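Local coordinates for antiterminator Q protein (Enterobacteria phage SfI, PDB 6JNY), which probably acts as a phage transcription antitermination factor, modifying RNA polymerase so that it reads through terminators, at residues E21-G24 with A25-Y28; G82-L85 with S86-H90. One frame throughout, in Å; residues are numbered along the deposited sequence.

Interaction 1: E21-G24 with A25-Y28; sequences ELWG and AWVY
Trp23 and Val27, one alpha-helical turn apart near the end of helix 10-28, illustrate how an i to i+4 pair can join side chains and backbone at once. The main apolar element is a CH-pi contact: Val27 CG2 sits 3.6 Å from the centroid of the five-membered ring of Trp23, over its face and displaced toward the rim. With CG of Trp23 anti to the backbone N (chi1 161°), the indole projects outward from the helix and lies beside the valine, both side chains pointing the same way. Trp26 joins less closely, its CE3 approaching Trp23 CD1 obliquely at 4.4 Å.

Hydrogen bonds of the main chain follow the regular alpha-helical pattern. Ala25 N donates to Glu21 O at 3.1 Å, Trp26 N to Leu22 O, and Tyr28 N to Gly24 O at 2.9 Å. The bond from Val27 N to Trp23 O is the shortest of the four, 2.8 Å, and nearly straight, with an N-H...O angle of 169°.

Both indole nitrogens are satisfied from beyond the helix: Trp23 NE1 bonds to Ser67 OG and Trp26 NE1 to Asp60 OD1. These bonds, with the packing of Trp23 on Ile66 and Val70 and of Trp26 on Met64, fasten this turn to helix 60-74, while Val27 packs on Ile40 and Met44 of helix 38-45. The same methyl that covers the indole also reaches the backbone, Val27 CG2 lying 3.3 Å from Trp23 O.

Interaction 2: G82-L85 with S86-H90; sequences GILL and SYYAH
Leu85 O accepts two backbone hydrogen bonds, from Ala89 N at 2.8 Å and from His90 N at 3.1 Å, and the second makes a wider, pi-type turn in the last part of helix 78-90. The His90 bond is the straighter, with an N-H...O angle of 158° against 133° for Ala89. Before this widening the pattern is alpha-helical: Ser86 N donates to Gly82 O at 2.8 Å, Tyr87 N to Ile83 O, and Tyr88 N to Leu84 O at 2.9 Å. Ser86 OG also lies 3.2 Å from Gly82 O, its CB rotated to set the hydroxyl beside the backbone N (chi1 -68°).

Among the side chains, Leu84 CD1 meets the Tyr88 ring at its edge, 3.6 Å from CD2. Over one face of that ring, near its centre, stands Tyr87 CD1. Leu85 CD2 reaches Ala89 CB more loosely, at 4.3 Å.

Tyr88 OH is bonded to Asn17 of helix 10-28, and Arg55 bonds to Ala89 O. Ile83, Leu84 and Tyr88 pack on helix 123-155, Tyr87 on helix 94-103, and Leu85 between helices 10-28 and 38-45.

From the N terminus, the chain first completes interaction 1 at the end of helix 10-28, passes through helices 38-45 and 60-74, and then forms interaction 2 in helix 78-90. Each is a local contact within one helix, closing no long loop; the two follow in series, neither nesting nor crossing. In space their centres are about 10 Å apart and their helices touch. Trp23 CH2 approaches Leu85 CD2 at 3.7 Å, and the rings of Tyr28 and His90 meet with their planes at about 75°. Helix 38-45 packs against both, through Ile40 on Trp23, Val27 and Leu85. Local turns thus present side chains that join helices distant in sequence.

Interaction 1: E21-G24 with A25-Y28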
ATOM      1  N   GLU A  21      -4.081  -7.520  -5.153  1.00 14.17           N
ATOM      2  CA  GLU A  21      -3.185  -8.219  -6.079  1.00 14.74           C
ATOM      3  C   GLU A  21      -3.644  -8.040  -7.527  1.00 14.30           C
ATOM      4  O   GLU A  21      -2.813  -7.804  -8.427  1.00 15.83           O
ATOM      5  CB  GLU A  21      -3.107  -9.706  -5.704  1.00 15.02           C
ATOM      6  CG  GLU A  21      -2.226 -10.003  -4.479  1.00 18.46           C
ATOM      7  CD  GLU A  21      -2.291 -11.457  -4.021  1.00 19.06           C
ATOM      8  OE1 GLU A  21      -3.047 -12.244  -4.618  1.00 26.29           O
ATOM      9  OE2 GLU A  21      -1.591 -11.807  -3.046  1.00 22.67           O
ATOM     10  N   LEU A  22      -4.944  -8.173  -7.785  1.00 13.92           N
ATOM     11  CA  LEU A  22      -5.459  -7.983  -9.138  1.00 15.24           C
ATOM     12  C   LEU A  22      -5.264  -6.548  -9.590  1.00 17.20           C
ATOM     13  O   LEU A  22      -4.855  -6.294 -10.733  1.00 18.74           O
ATOM     14  CB  LEU A  22      -6.938  -8.360  -9.205  1.00 18.86           C
ATOM     15  CG  LEU A  22      -7.271  -9.846  -9.088  1.00 19.42           C
ATOM     16  CD1 LEU A  22      -8.763 -10.029  -8.902  1.00 19.16           C
ATOM     17  CD2 LEU A  22      -6.768 -10.602 -10.327  1.00 20.13           C
ATOM     18  N   TRP A  23      -5.545  -5.594  -8.701  1.00 16.20           N
ATOM     19  CA  TRP A  23      -5.390  -4.182  -9.023  1.00 16.33           C
ATOM     20  C   TRP A  23      -3.925  -3.837  -9.229  1.00 16.70           C
ATOM     21  O   TRP A  23      -3.575  -3.067 -10.136  1.00 16.04           O
ATOM     22  CB  TRP A  23      -5.985  -3.345  -7.884  1.00 15.30           C
ATOM     23  CG  TRP A  23      -5.522  -1.913  -7.835  1.00 14.25           C
ATOM     24  CD1 TRP A  23      -5.993  -0.867  -8.594  1.00 17.21           C
ATOM     25  CD2 TRP A  23      -4.533  -1.362  -6.960  1.00 14.20           C
ATOM     26  NE1 TRP A  23      -5.330   0.292  -8.249  1.00 15.53           N
ATOM     27  CE2 TRP A  23      -4.437   0.019  -7.247  1.00 16.13           C
ATOM     28  CE3 TRP A  23      -3.712  -1.904  -5.961  1.00 14.57           C
ATOM     29  CZ2 TRP A  23      -3.551   0.861  -6.570  1.00 16.57           C
ATOM     30  CZ3 TRP A  23      -2.823  -1.070  -5.300  1.00 15.29           C
ATOM     31  CH2 TRP A  23      -2.755   0.300  -5.598  1.00 15.51           C
ATOM     32  N   GLY A  24      -3.045  -4.406  -8.400  1.00 16.69           N
ATOM     33  CA  GLY A  24      -1.644  -4.082  -8.518  1.00 14.95           C
ATOM     34  C   GLY A  24      -1.083  -4.520  -9.856  1.00 15.75           C
ATOM     35  O   GLY A  24      -0.306  -3.795 -10.479  1.00 18.59           O
ATOM     36  N   ALA A  25      -1.504  -5.690 -10.333  1.00 16.71           N
ATOM     37  CA  ALA A  25      -1.040  -6.157 -11.639  1.00 17.90           C
ATOM     38  C   ALA A  25      -1.600  -5.282 -12.755  1.00 18.52           C
ATOM     39  O   ALA A  25      -0.906  -4.991 -13.745  1.00 19.86           O
ATOM     40  CB  ALA A  25      -1.457  -7.613 -11.830  1.00 18.76           C
ATOM     41  N   TRP A  26      -2.844  -4.838 -12.603  1.00 18.10           N
ATOM     42  CA  TRP A  26      -3.455  -3.939 -13.580  1.00 18.09           C
ATOM     43  C   TRP A  26      -2.716  -2.604 -13.625  1.00 19.63           C
ATOM     44  O   TRP A  26      -2.403  -2.090 -14.706  1.00 19.80           O
ATOM     45  CB  TRP A  26      -4.927  -3.761 -13.225  1.00 19.11           C
ATOM     46  CG  TRP A  26      -5.720  -2.916 -14.145  1.00 21.76           C
ATOM     47  CD1 TRP A  26      -6.302  -3.302 -15.317  1.00 23.13           C
ATOM     48  CD2 TRP A  26      -6.051  -1.539 -13.963  1.00 22.27           C
ATOM     49  NE1 TRP A  26      -6.964  -2.239 -15.884  1.00 23.64           N
ATOM     50  CE2 TRP A  26      -6.826  -1.145 -15.071  1.00 24.02           C
ATOM     51  CE3 TRP A  26      -5.757  -0.592 -12.971  1.00 21.23           C
ATOM     52  CZ2 TRP A  26      -7.320   0.153 -15.213  1.00 27.13           C
ATOM     53  CZ3 TRP A  26      -6.241   0.692 -13.117  1.00 21.28           C
ATOM     54  CH2 TRP A  26      -7.022   1.055 -14.223  1.00 23.34           C
ATOM     55  N   VAL A  27      -2.412  -2.031 -12.456  1.00 17.19           N
ATOM     56  CA  VAL A  27      -1.637  -0.791 -12.411  1.00 17.41           C
ATOM     57  C   VAL A  27      -0.269  -0.986 -13.055  1.00 19.12           C
ATOM     58  O   VAL A  27       0.187  -0.158 -13.860  1.00 20.23           O
ATOM     59  CB  VAL A  27      -1.500  -0.306 -10.958  1.00 15.43           C
ATOM     60  CG1 VAL A  27      -0.459   0.788 -10.846  1.00 18.98           C
ATOM     61  CG2 VAL A  27      -2.842   0.174 -10.430  1.00 17.45           C
ATOM     62  N   TYR A  28       0.417  -2.077 -12.699  1.00 18.40           N
ATOM     63  CA  TYR A  28       1.779  -2.300 -13.178  1.00 19.59           C
ATOM     64  C   TYR A  28       1.825  -2.438 -14.693  1.00 23.39           C
ATOM     65  O   TYR A  28       2.863  -2.167 -15.309  1.00 23.69           O
ATOM     66  CB  TYR A  28       2.367  -3.545 -12.516  1.00 19.57           C
ATOM     67  CG  TYR A  28       3.875  -3.663 -12.586  1.00 22.70           C
ATOM     68  CD1 TYR A  28       4.695  -2.736 -11.948  1.00 24.76           C
ATOM     69  CD2 TYR A  28       4.475  -4.727 -13.240  1.00 26.14           C
ATOM     70  CE1 TYR A  28       6.068  -2.853 -11.992  1.00 25.34           C
ATOM     71  CE2 TYR A  28       5.854  -4.851 -13.295  1.00 25.99           C
ATOM     72  CZ  TYR A  28       6.643  -3.914 -12.661  1.00 27.60           C
ATOM     73  OH  TYR A  28       8.012  -4.031 -12.708  1.00 33.43           O
TER

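Interaction 2: G82-L85 with S86-H90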
ATOM      1  N   GLY A  82       3.525   4.594  -1.179  1.00 19.73           N
ATOM      2  CA  GLY A  82       4.614   4.000  -1.939  1.00 19.83           C
ATOM      3  C   GLY A  82       4.877   2.557  -1.555  1.00 18.41           C
ATOM      4  O   GLY A  82       5.131   1.709  -2.419  1.00 19.42           O
ATOM      5  N   ILE A  83       4.803   2.254  -0.255  1.00 18.19           N
ATOM      6  CA  ILE A  83       5.020   0.883   0.195  1.00 17.63           C
ATOM      7  C   ILE A  83       3.924  -0.032  -0.330  1.00 18.18           C
ATOM      8  O   ILE A  83       4.189  -1.162  -0.758  1.00 16.65           O
ATOM      9  CB  ILE A  83       5.144   0.846   1.728  1.00 15.87           C
ATOM     10  CG1 ILE A  83       6.511   1.385   2.155  1.00 19.44           C
ATOM     11  CG2 ILE A  83       4.911  -0.555   2.268  1.00 18.70           C
ATOM     12  CD1 ILE A  83       6.597   1.731   3.611  1.00 22.22           C
ATOM     13  N   LEU A  84       2.672   0.438  -0.299  1.00 16.14           N
ATOM     14  CA  LEU A  84       1.578  -0.325  -0.876  1.00 15.17           C
ATOM     15  C   LEU A  84       1.819  -0.620  -2.351  1.00 16.51           C
ATOM     16  O   LEU A  84       1.575  -1.742  -2.811  1.00 15.96           O
ATOM     17  CB  LEU A  84       0.267   0.454  -0.703  1.00 15.39           C
ATOM     18  CG  LEU A  84      -1.026  -0.261  -1.090  1.00 13.83           C
ATOM     19  CD1 LEU A  84      -1.399  -1.283  -0.037  1.00 16.29           C
ATOM     20  CD2 LEU A  84      -2.177   0.750  -1.271  1.00 16.40           C
ATOM     21  N   LEU A  85       2.288   0.384  -3.109  1.00 17.38           N
ATOM     22  CA  LEU A  85       2.543   0.185  -4.537  1.00 16.20           C
ATOM     23  C   LEU A  85       3.721  -0.758  -4.782  1.00 16.30           C
ATOM     24  O   LEU A  85       3.647  -1.615  -5.666  1.00 17.32           O
ATOM     25  CB  LEU A  85       2.748   1.536  -5.235  1.00 15.98           C
ATOM     26  CG  LEU A  85       1.471   2.389  -5.361  1.00 17.32           C
ATOM     27  CD1 LEU A  85       1.816   3.828  -5.756  1.00 19.34           C
ATOM     28  CD2 LEU A  85       0.507   1.779  -6.346  1.00 17.17           C
ATOM     29  N   SER A  86       4.784  -0.644  -3.982  1.00 17.93           N
ATOM     30  CA  SER A  86       5.899  -1.589  -4.094  1.00 16.52           C
ATOM     31  C   SER A  86       5.415  -3.022  -3.916  1.00 17.63           C
ATOM     32  O   SER A  86       5.731  -3.903  -4.720  1.00 19.87           O
ATOM     33  CB  SER A  86       6.974  -1.257  -3.064  1.00 19.28           C
ATOM     34  OG  SER A  86       7.611  -0.027  -3.373  1.00 24.90           O
ATOM     35  N   TYR A  87       4.590  -3.265  -2.895  1.00 15.57           N
ATOM     36  CA  TYR A  87       4.157  -4.627  -2.605  1.00 14.43           C
ATOM     37  C   TYR A  87       3.171  -5.137  -3.651  1.00 16.42           C
ATOM     38  O   TYR A  87       3.312  -6.254  -4.159  1.00 18.41           O
ATOM     39  CB  TYR A  87       3.532  -4.667  -1.210  1.00 15.36           C
ATOM     40  CG  TYR A  87       3.175  -6.046  -0.715  1.00 14.70           C
ATOM     41  CD1 TYR A  87       1.843  -6.408  -0.539  1.00 17.15           C
ATOM     42  CD2 TYR A  87       4.152  -6.962  -0.355  1.00 15.53           C
ATOM     43  CE1 TYR A  87       1.498  -7.656  -0.056  1.00 17.45           C
ATOM     44  CE2 TYR A  87       3.815  -8.208   0.120  1.00 16.22           C
ATOM     45  CZ  TYR A  87       2.496  -8.554   0.277  1.00 18.57           C
ATOM     46  OH  TYR A  87       2.152  -9.793   0.753  1.00 20.81           O
ATOM     47  N   TYR A  88       2.133  -4.350  -3.959  1.00 13.64           N
ATOM     48  CA  TYR A  88       1.079  -4.862  -4.829  1.00 13.35           C
ATOM     49  C   TYR A  88       1.336  -4.620  -6.310  1.00 17.52           C
ATOM     50  O   TYR A  88       1.051  -5.504  -7.115  1.00 17.19           O
ATOM     51  CB  TYR A  88      -0.299  -4.306  -4.411  1.00 15.14           C
ATOM     52  CG  TYR A  88      -0.824  -4.962  -3.165  1.00 13.59           C
ATOM     53  CD1 TYR A  88      -1.183  -6.298  -3.164  1.00 13.76           C
ATOM     54  CD2 TYR A  88      -0.901  -4.251  -1.981  1.00 13.03           C
ATOM     55  CE1 TYR A  88      -1.667  -6.910  -2.014  1.00 14.40           C
ATOM     56  CE2 TYR A  88      -1.369  -4.850  -0.825  1.00 13.69           C
ATOM     57  CZ  TYR A  88      -1.741  -6.181  -0.854  1.00 13.77           C
ATOM     58  OH  TYR A  88      -2.214  -6.777   0.290  1.00 15.79           O
ATOM     59  N   ALA A  89       1.822  -3.438  -6.686  1.00 16.57           N
ATOM     60  CA  ALA A  89       2.039  -3.157  -8.102  1.00 18.43           C
ATOM     61  C   ALA A  89       3.335  -3.794  -8.594  1.00 18.23           C
ATOM     62  O   ALA A  89       3.316  -4.638  -9.497  1.00 20.50           O
ATOM     63  CB  ALA A  89       2.010  -1.650  -8.360  1.00 18.69           C
ATOM     64  N   HIS A  90       4.463  -3.444  -7.972  1.00 20.13           N
ATOM     65  CA  HIS A  90       5.726  -4.027  -8.415  1.00 20.75           C
ATOM     66  C   HIS A  90       5.891  -5.472  -7.976  1.00 22.43           C
ATOM     67  O   HIS A  90       6.658  -6.208  -8.607  1.00 26.35           O
ATOM     68  CB  HIS A  90       6.925  -3.228  -7.930  1.00 24.10           C
ATOM     69  CG  HIS A  90       8.225  -3.739  -8.469  1.00 25.83           C
ATOM     70  ND1 HIS A  90       9.103  -4.480  -7.710  1.00 33.91           N
ATOM     71  CD2 HIS A  90       8.771  -3.651  -9.703  1.00 29.27           C
ATOM     72  CE1 HIS A  90      10.150  -4.808  -8.450  1.00 29.95           C
ATOM     73  NE2 HIS A  90       9.972  -4.318  -9.662  1.00 34.63           N
TER